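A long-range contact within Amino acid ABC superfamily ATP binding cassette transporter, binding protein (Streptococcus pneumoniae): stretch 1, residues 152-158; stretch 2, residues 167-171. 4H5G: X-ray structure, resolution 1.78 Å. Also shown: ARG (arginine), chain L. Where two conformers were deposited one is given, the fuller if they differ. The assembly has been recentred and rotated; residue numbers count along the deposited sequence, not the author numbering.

Stretch 1, residues 152-158: NMGEAVN
Stretch 2, residues 167-171: AVHMD

Two methionines meet sulfur to methyl at the centre of this contact, which has no hydrogen bond between its stretches: Met 153 SD lies 3.7 Å from Met 170 CE. The helix of residues 153-158 packs on the strand 167-171 with axes 8.9 Å apart at closest approach and N-to-C directions 155° apart, so the two run nearly antiparallel. The register pairs Met 153 with Met 170 (CA to CA, 8.5 Å) and Ala 156 with Val 168 (CA to CA, 6.8 Å).

The helix has phi/psi near -60/-40. Asn 152 (-107/131, chi1 t, chi2 -81°) caps it, its short amide reaching back to free N-H groups of the first turn: OD1 accepts weak hydrogen bonds from Gly 154 N at 2.8 Å and Glu 155 N at 3.4 Å; an ideal CB on Gly 154 would clash with that OD1. Within the helix, Val 157 N donates to Met 153 O at 3.0 Å and Asn 158 N to Gly 154 O at 2.9 Å.

Along the strand CB directions alternate: branched Val 168 (-118/124, chi1 t), filling the face turned to the helix, and Met 170 (-164/167) point toward it, while His 169 (-84/132, chi1 t) points away. Met 153, with chi1 t and chi2 and chi3 both p, folds its flexible chain so that SD also sits 3.8 Å from Val 168 CG1 and CE 4.0 Å from His 169 O. Met 170 (p, t, p) brings its CE within 4.1 Å of CG2 of Val 157 (chi1 t, CB sideways). Ala 156 suits the closer approach because its side chain is a single methyl: its CB lies 3.8 Å from Val 168 CG1, while its carbonyl O is 3.8 Å from Val 168 CG2.

Beyond this apolar patch, Asp 171 (-59/137, chi1 m) offers a carboxylate, a good acceptor for an amino group: OD2 accepts a 2.9 Å hydrogen bond from N of the bound arginine.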

# COMPACT_ATOMS: atom_id res chain seq x y z
N ASN A 152 1.40 -10.09 7.13
CA ASN A 152 1.78 -10.09 5.71
C ASN A 152 0.55 -10.33 4.82
O ASN A 152 -0.20 -11.27 5.07
CB ASN A 152 2.81 -11.20 5.46
CG ASN A 152 3.43 -11.16 4.06
OD1 ASN A 152 2.85 -11.63 3.07
ND2 ASN A 152 4.65 -10.65 3.99
N MET A 153 0.35 -9.50 3.79
CA MET A 153 -0.81 -9.66 2.91
C MET A 153 -0.79 -10.98 2.13
O MET A 153 -1.84 -11.57 1.88
CB MET A 153 -0.96 -8.48 1.94
CG MET A 153 -2.18 -8.61 1.00
SD MET A 153 -3.74 -8.85 1.89
CE MET A 153 -3.93 -7.24 2.63
N GLY A 154 0.41 -11.43 1.75
CA GLY A 154 0.53 -12.71 1.05
C GLY A 154 0.01 -13.86 1.89
O GLY A 154 -0.60 -14.80 1.36
N GLU A 155 0.24 -13.79 3.20
CA GLU A 155 -0.25 -14.84 4.10
C GLU A 155 -1.78 -14.79 4.21
O GLU A 155 -2.43 -15.84 4.26
CB GLU A 155 0.41 -14.73 5.49
CG GLU A 155 -0.19 -15.66 6.55
CD GLU A 155 -0.01 -17.15 6.24
OE1 GLU A 155 0.87 -17.51 5.44
OE2 GLU A 155 -0.77 -17.97 6.82
N ALA A 156 -2.34 -13.59 4.21
CA ALA A 156 -3.81 -13.46 4.22
C ALA A 156 -4.39 -14.15 3.00
O ALA A 156 -5.37 -14.90 3.10
CB ALA A 156 -4.23 -12.00 4.28
N VAL A 157 -3.79 -13.90 1.84
CA VAL A 157 -4.31 -14.50 0.61
C VAL A 157 -4.07 -16.01 0.58
O VAL A 157 -4.90 -16.77 0.08
CB VAL A 157 -3.75 -13.79 -0.64
CG1 VAL A 157 -4.22 -14.50 -1.92
CG2 VAL A 157 -4.19 -12.34 -0.65
N ASN A 158 -2.94 -16.47 1.13
CA ASN A 158 -2.74 -17.91 1.25
C ASN A 158 -3.82 -18.56 2.11
O ASN A 158 -4.27 -19.67 1.82
CB ASN A 158 -1.36 -18.25 1.81
CG ASN A 158 -0.24 -18.09 0.79
OD1 ASN A 158 -0.48 -18.15 -0.42
ND2 ASN A 158 0.98 -17.89 1.27
N ALA A 167 -12.82 -14.07 2.98
CA ALA A 167 -12.73 -12.77 2.33
C ALA A 167 -11.58 -11.99 2.94
O ALA A 167 -11.42 -11.99 4.15
CB ALA A 167 -14.03 -12.00 2.52
N VAL A 168 -10.79 -11.33 2.10
CA VAL A 168 -9.68 -10.52 2.59
C VAL A 168 -9.89 -9.07 2.20
O VAL A 168 -10.06 -8.76 1.02
CB VAL A 168 -8.34 -10.99 2.00
CG1 VAL A 168 -7.18 -10.19 2.63
CG2 VAL A 168 -8.12 -12.48 2.23
N HIS A 169 -9.89 -8.17 3.18
CA HIS A 169 -10.09 -6.74 2.92
C HIS A 169 -8.75 -6.11 2.54
O HIS A 169 -7.75 -6.32 3.22
CB HIS A 169 -10.63 -6.05 4.18
CG HIS A 169 -11.50 -4.87 3.91
ND1 HIS A 169 -11.55 -3.77 4.75
CD2 HIS A 169 -12.38 -4.61 2.91
CE1 HIS A 169 -12.41 -2.89 4.27
NE2 HIS A 169 -12.94 -3.38 3.16
N MET A 170 -8.74 -5.32 1.46
CA MET A 170 -7.48 -4.72 0.97
C MET A 170 -7.75 -3.58 0.01
O MET A 170 -8.87 -3.42 -0.46
CB MET A 170 -6.63 -5.80 0.28
CG MET A 170 -7.28 -6.33 -1.00
SD MET A 170 -6.31 -7.64 -1.80
CE MET A 170 -6.43 -8.95 -0.59
N ASP A 171 -6.73 -2.79 -0.31
CA ASP A 171 -6.91 -1.74 -1.31
C ASP A 171 -7.34 -2.35 -2.64
O ASP A 171 -6.82 -3.38 -3.04
CB ASP A 171 -5.63 -0.92 -1.47
CG ASP A 171 -5.41 0.03 -0.30
OD1 ASP A 171 -6.03 1.11 -0.32
OD2 ASP A 171 -4.67 -0.33 0.64
N ARG L . -3.78 1.63 2.52
CA ARG L . -3.77 0.83 3.75
C ARG L . -3.18 1.61 4.90
O ARG L . -2.48 2.62 4.72
CB ARG L . -3.00 -0.48 3.56
CG ARG L . -1.60 -0.32 2.97
CD ARG L . -0.82 -1.64 3.02
NE ARG L . 0.46 -1.54 2.29
CZ ARG L . 1.32 -2.53 2.13
NH1 ARG L . 2.45 -2.34 1.44
NH2 ARG L . 1.06 -3.73 2.64
OXT ARG L . -3.40 1.25 6.06